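Enolase (PDB 3UGV) probably catalyses a magnesium-dependent reaction on a carboxylate substrate, as in the enolase superfamily, though its own substrate is not established. Local coordinates at residues L60-Y74 with G374-A386. Residues are numbered along the deposited sequence; the frame is centred on the assembly and turned at random.
Sequences LIDIETEEGVPGRAY and GLGLDWDEDVVAA
W379 lies edge-on against a beta hairpin, clamped between L60 on one face and the aliphatic part of R72 on the other. The hairpin pairs strands 60-65 and 71-74 in the antiparallel N-terminal sheet of this mandelate racemase/muconate lactonizing enzyme-type enolase; after the barrel the chain comes back, some 300 residues later, to pack segment 374-386 on it, as in the capping domain of this superfamily, which is built from both chain ends. L60 CG sits almost on the normal of the six-membered ring, 3.7 Å from its centroid, a CH-pi contact, while its CD2 runs on to meet V384 CG2 tip to tip at 3.6 Å. Across the indole, R72 CD makes a second CH-pi contact, offset over the five-membered ring. The far rim of the ring points at the strand pair, with CH2 3.5 Å from A73 O, an oxygen already accepting from I61 N. Alongside, L377 CD1 reaches the edge of the Y74 ring, whose hydroxyl bonds E331, and L375 CD1 packs against R72 O.

Outward, W379 NE1 donates to D62 OD2, 2.9 Å, on the syn side but tilted from the carboxylate plane, a bent bond (144°) that, with the two faces held, limits rotation of the indole; the carboxylate stands nearly perpendicular to the ring. The bend of R72 at chi3 (-80°) carries the guanidinium past the indole edge to the L377 carbonyl and D378. There NH2 forms a weak, salt-bridging bond to D378 OD2, and one water links R72 O to L377 N. R72 NE points straight at L377 O, 2.9 Å away with an N-H...O angle of 177°, the oxygen lying in the guanidinium plane.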
loop_
_atom_site.group_PDB
_atom_site.type_symbol
_atom_site.label_atom_id
_atom_site.label_comp_id
_atom_site.label_asym_id
_atom_site.label_seq_id
_atom_site.Cartn_x
_atom_site.Cartn_y
_atom_site.Cartn_z
ATOM N N LEU F 60 -33.494 25.358 -22.260
ATOM C CA LEU F 60 -33.380 26.740 -21.793
ATOM C C LEU F 60 -34.134 26.900 -20.480
ATOM O O LEU F 60 -35.297 26.526 -20.374
ATOM C CB LEU F 60 -33.949 27.711 -22.832
ATOM C CG LEU F 60 -33.018 28.250 -23.923
ATOM C CD1 LEU F 60 -32.374 27.145 -24.710
ATOM C CD2 LEU F 60 -33.772 29.176 -24.864
ATOM N N ILE F 61 -33.473 27.474 -19.488
ATOM C CA ILE F 61 -34.033 27.558 -18.151
ATOM C C ILE F 61 -34.151 29.001 -17.690
ATOM O O ILE F 61 -33.177 29.750 -17.731
ATOM C CB ILE F 61 -33.154 26.782 -17.156
ATOM C CG1 ILE F 61 -33.172 25.298 -17.512
ATOM C CG2 ILE F 61 -33.603 27.036 -15.709
ATOM C CD1 ILE F 61 -32.142 24.492 -16.778
ATOM N N ASP F 62 -35.354 29.378 -17.256
ATOM C CA ASP F 62 -35.643 30.727 -16.771
ATOM C C ASP F 62 -36.220 30.694 -15.356
ATOM O O ASP F 62 -37.240 30.058 -15.108
ATOM C CB ASP F 62 -36.644 31.418 -17.693
ATOM C CG ASP F 62 -35.990 32.063 -18.897
ATOM O OD1 ASP F 62 -35.443 33.179 -18.744
ATOM O OD2 ASP F 62 -36.050 31.468 -19.996
ATOM N N ILE F 63 -35.560 31.383 -14.435
ATOM C CA ILE F 63 -36.020 31.493 -13.064
ATOM C C ILE F 63 -36.702 32.838 -12.887
ATOM O O ILE F 63 -36.210 33.853 -13.385
ATOM C CB ILE F 63 -34.843 31.448 -12.076
ATOM C CG1 ILE F 63 -34.091 30.132 -12.193
ATOM C CG2 ILE F 63 -35.338 31.590 -10.662
ATOM C CD1 ILE F 63 -34.915 28.953 -11.792
ATOM N N GLU F 64 -37.839 32.842 -12.195
ATOM C CA GLU F 64 -38.467 34.078 -11.737
ATOM C C GLU F 64 -38.322 34.169 -10.225
ATOM O O GLU F 64 -38.486 33.168 -9.527
ATOM C CB GLU F 64 -39.958 34.103 -12.089
ATOM C CG GLU F 64 -40.273 34.072 -13.579
ATOM C CD GLU F 64 -41.721 34.453 -13.893
ATOM O OE1 GLU F 64 -42.458 34.861 -12.965
ATOM O OE2 GLU F 64 -42.116 34.347 -15.078
ATOM N N THR F 65 -38.007 35.357 -9.716
ATOM C CA THR F 65 -38.089 35.594 -8.274
ATOM C C THR F 65 -39.267 36.509 -7.951
ATOM O O THR F 65 -39.748 37.251 -8.818
ATOM C CB THR F 65 -36.798 36.218 -7.683
ATOM O OG1 THR F 65 -36.408 37.353 -8.460
ATOM C CG2 THR F 65 -35.656 35.215 -7.665
ATOM N N GLU F 66 -39.725 36.453 -6.701
ATOM C CA GLU F 66 -40.746 37.372 -6.214
ATOM C C GLU F 66 -40.317 38.829 -6.394
ATOM O O GLU F 66 -41.145 39.706 -6.644
ATOM C CB GLU F 66 -41.048 37.106 -4.736
ATOM C CG GLU F 66 -41.618 35.727 -4.445
ATOM C CD GLU F 66 -42.987 35.496 -5.076
ATOM O OE1 GLU F 66 -43.569 36.456 -5.626
ATOM O OE2 GLU F 66 -43.480 34.348 -5.019
ATOM N N GLU F 67 -39.016 39.072 -6.271
ATOM C CA GLU F 67 -38.445 40.414 -6.335
ATOM C C GLU F 67 -38.171 40.871 -7.770
ATOM O O GLU F 67 -37.608 41.950 -7.987
ATOM C CB GLU F 67 -37.146 40.475 -5.521
ATOM C CG GLU F 67 -37.307 40.199 -4.028
ATOM C CD GLU F 67 -37.542 38.727 -3.708
ATOM O OE1 GLU F 67 -37.219 37.864 -4.559
ATOM O OE2 GLU F 67 -38.049 38.433 -2.601
ATOM N N GLY F 68 -38.548 40.043 -8.743
ATOM C CA GLY F 68 -38.425 40.408 -10.146
ATOM C C GLY F 68 -37.055 40.229 -10.783
ATOM O O GLY F 68 -36.826 40.691 -11.902
ATOM N N VAL F 69 -36.143 39.564 -10.078
ATOM C CA VAL F 69 -34.816 39.271 -10.611
ATOM C C VAL F 69 -34.824 37.963 -11.399
ATOM O O VAL F 69 -35.222 36.926 -10.885
ATOM C CB VAL F 69 -33.781 39.174 -9.489
ATOM C CG1 VAL F 69 -32.386 39.004 -10.066
ATOM C CG2 VAL F 69 -33.854 40.415 -8.600
ATOM N N PRO F 70 -34.396 38.009 -12.663
ATOM C CA PRO F 70 -34.414 36.802 -13.495
ATOM C C PRO F 70 -33.168 35.938 -13.290
ATOM O O PRO F 70 -32.183 36.388 -12.705
ATOM C CB PRO F 70 -34.393 37.375 -14.910
ATOM C CG PRO F 70 -33.523 38.606 -14.766
ATOM C CD PRO F 70 -33.834 39.169 -13.383
ATOM N N GLY F 71 -33.222 34.705 -13.778
ATOM C CA GLY F 71 -32.071 33.826 -13.803
ATOM C C GLY F 71 -32.123 32.979 -15.061
ATOM O O GLY F 71 -33.139 32.354 -15.359
ATOM N N ARG F 72 -31.028 32.961 -15.810
ATOM C CA ARG F 72 -31.009 32.264 -17.083
ATOM C C ARG F 72 -29.776 31.383 -17.247
ATOM O O ARG F 72 -28.653 31.841 -17.108
ATOM C CB ARG F 72 -31.089 33.269 -18.238
ATOM C CG ARG F 72 -32.460 33.914 -18.406
ATOM C CD ARG F 72 -32.563 34.760 -19.679
ATOM N NE ARG F 72 -31.963 36.078 -19.508
ATOM C CZ ARG F 72 -32.537 37.069 -18.839
ATOM N NH1 ARG F 72 -33.726 36.886 -18.275
ATOM N NH2 ARG F 72 -31.922 38.239 -18.725
ATOM N N ALA F 73 -30.002 30.111 -17.547
ATOM C CA ALA F 73 -28.921 29.216 -17.938
ATOM C C ALA F 73 -29.488 28.135 -18.853
ATOM O O ALA F 73 -30.696 28.093 -19.123
ATOM C CB ALA F 73 -28.279 28.597 -16.719
ATOM N N TYR F 74 -28.628 27.259 -19.345
ATOM C CA TYR F 74 -29.105 26.209 -20.232
ATOM C C TYR F 74 -28.398 24.888 -19.970
ATOM O O TYR F 74 -27.315 24.851 -19.397
ATOM C CB TYR F 74 -28.970 26.619 -21.706
ATOM C CG TYR F 74 -27.545 26.827 -22.174
ATOM C CD1 TYR F 74 -26.770 25.758 -22.623
ATOM C CD2 TYR F 74 -26.979 28.088 -22.177
ATOM C CE1 TYR F 74 -25.469 25.951 -23.059
ATOM C CE2 TYR F 74 -25.678 28.291 -22.603
ATOM C CZ TYR F 74 -24.926 27.226 -23.043
ATOM O OH TYR F 74 -23.630 27.443 -23.475
ATOM N N GLY F 374 -24.468 38.498 -13.746
ATOM C CA GLY F 374 -24.651 37.062 -13.910
ATOM C C GLY F 374 -23.815 36.463 -15.028
ATOM O O GLY F 374 -22.622 36.757 -15.163
ATOM N N LEU F 375 -24.450 35.614 -15.830
ATOM C CA LEU F 375 -23.805 34.987 -16.981
ATOM C C LEU F 375 -23.969 35.845 -18.229
ATOM O O LEU F 375 -23.423 35.526 -19.284
ATOM C CB LEU F 375 -24.408 33.610 -17.242
ATOM C CG LEU F 375 -24.200 32.567 -16.139
ATOM C CD1 LEU F 375 -25.100 31.377 -16.365
ATOM C CD2 LEU F 375 -22.741 32.158 -16.105
ATOM N N GLY F 376 -24.731 36.928 -18.098
ATOM C CA GLY F 376 -25.028 37.808 -19.217
ATOM C C GLY F 376 -25.674 37.118 -20.408
ATOM O O GLY F 376 -25.358 37.426 -21.554
ATOM N N LEU F 377 -26.571 36.177 -20.147
ATOM C CA LEU F 377 -27.263 35.488 -21.233
ATOM C C LEU F 377 -28.593 36.161 -21.537
ATOM O O LEU F 377 -29.367 36.466 -20.629
ATOM C CB LEU F 377 -27.519 34.012 -20.893
ATOM C CG LEU F 377 -26.355 33.043 -20.689
ATOM C CD1 LEU F 377 -26.913 31.654 -20.541
ATOM C CD2 LEU F 377 -25.375 33.091 -21.844
ATOM N N ASP F 378 -28.861 36.381 -22.819
ATOM C CA ASP F 378 -30.178 36.835 -23.254
ATOM C C ASP F 378 -30.605 36.025 -24.475
ATOM O O ASP F 378 -29.882 35.954 -25.480
ATOM C CB ASP F 378 -30.165 38.336 -23.546
ATOM C CG ASP F 378 -29.656 39.152 -22.369
ATOM O OD1 ASP F 378 -28.503 39.628 -22.424
ATOM O OD2 ASP F 378 -30.401 39.303 -21.380
ATOM N N TRP F 379 -31.764 35.384 -24.379
ATOM C CA TRP F 379 -32.169 34.454 -25.419
ATOM C C TRP F 379 -32.507 35.186 -26.717
ATOM O O TRP F 379 -33.055 36.288 -26.696
ATOM C CB TRP F 379 -33.376 33.623 -24.983
ATOM C CG TRP F 379 -33.255 32.899 -23.672
ATOM C CD1 TRP F 379 -34.178 32.884 -22.671
ATOM C CD2 TRP F 379 -32.176 32.059 -23.232
ATOM N NE1 TRP F 379 -33.741 32.103 -21.631
ATOM C CE2 TRP F 379 -32.516 31.582 -21.947
ATOM C CE3 TRP F 379 -30.956 31.675 -23.791
ATOM C CZ2 TRP F 379 -31.679 30.737 -21.209
ATOM C CZ3 TRP F 379 -30.123 30.831 -23.056
ATOM C CH2 TRP F 379 -30.491 30.377 -21.778
ATOM N N ASP F 380 -32.170 34.570 -27.843
ATOM C CA ASP F 380 -32.645 35.032 -29.139
ATOM C C ASP F 380 -33.987 34.361 -29.426
ATOM O O ASP F 380 -34.042 33.290 -30.040
ATOM C CB ASP F 380 -31.631 34.706 -30.233
ATOM C CG ASP F 380 -32.018 35.283 -31.579
ATOM O OD1 ASP F 380 -33.217 35.229 -31.925
ATOM O OD2 ASP F 380 -31.120 35.793 -32.285
ATOM N N GLU F 381 -35.062 35.000 -28.967
ATOM C CA GLU F 381 -36.396 34.399 -28.978
ATOM C C GLU F 381 -36.942 34.020 -30.363
ATOM O O GLU F 381 -37.803 33.150 -30.464
ATOM C CB GLU F 381 -37.389 35.279 -28.212
ATOM C CG GLU F 381 -37.117 35.343 -26.707
ATOM C CD GLU F 381 -37.420 34.029 -25.993
ATOM O OE1 GLU F 381 -37.971 33.102 -26.635
ATOM O OE2 GLU F 381 -37.104 33.926 -24.785
ATOM N N ASP F 382 -36.437 34.653 -31.421
ATOM C CA ASP F 382 -36.776 34.238 -32.787
ATOM C C ASP F 382 -36.212 32.849 -33.091
ATOM O O ASP F 382 -36.949 31.912 -33.426
ATOM C CB ASP F 382 -36.254 35.245 -33.816
ATOM C CG ASP F 382 -37.026 36.550 -33.797
ATOM O OD1 ASP F 382 -38.201 36.542 -33.357
ATOM O OD2 ASP F 382 -36.459 37.581 -34.229
ATOM N N VAL F 383 -34.895 32.727 -32.964
ATOM C CA VAL F 383 -34.221 31.455 -33.129
ATOM C C VAL F 383 -34.831 30.410 -32.204
ATOM O O VAL F 383 -35.003 29.254 -32.597
ATOM C CB VAL F 383 -32.723 31.585 -32.833
ATOM C CG1 VAL F 383 -32.046 30.241 -32.969
ATOM C CG2 VAL F 383 -32.084 32.595 -33.772
ATOM N N VAL F 384 -35.158 30.813 -30.976
ATOM C CA VAL F 384 -35.795 29.892 -30.038
ATOM C C VAL F 384 -37.120 29.360 -30.577
ATOM O O VAL F 384 -37.380 28.154 -30.525
ATOM C CB VAL F 384 -36.011 30.527 -28.644
ATOM C CG1 VAL F 384 -36.928 29.655 -27.786
ATOM C CG2 VAL F 384 -34.686 30.718 -27.959
ATOM N N ALA F 385 -37.958 30.254 -31.098
ATOM C CA ALA F 385 -39.268 29.854 -31.620
ATOM C C ALA F 385 -39.127 28.898 -32.802
ATOM O O ALA F 385 -39.812 27.870 -32.875
ATOM C CB ALA F 385 -40.079 31.077 -32.020
ATOM N N ALA F 386 -38.228 29.246 -33.718
ATOM C CA ALA F 386 -37.963 28.431 -34.898
ATOM C C ALA F 386 -37.432 27.028 -34.567
ATOM O O ALA F 386 -37.378 26.159 -35.441
ATOM C CB ALA F 386 -36.996 29.164 -35.840
HETATM O O HOH W 1 -27.892 34.793 -17.866
#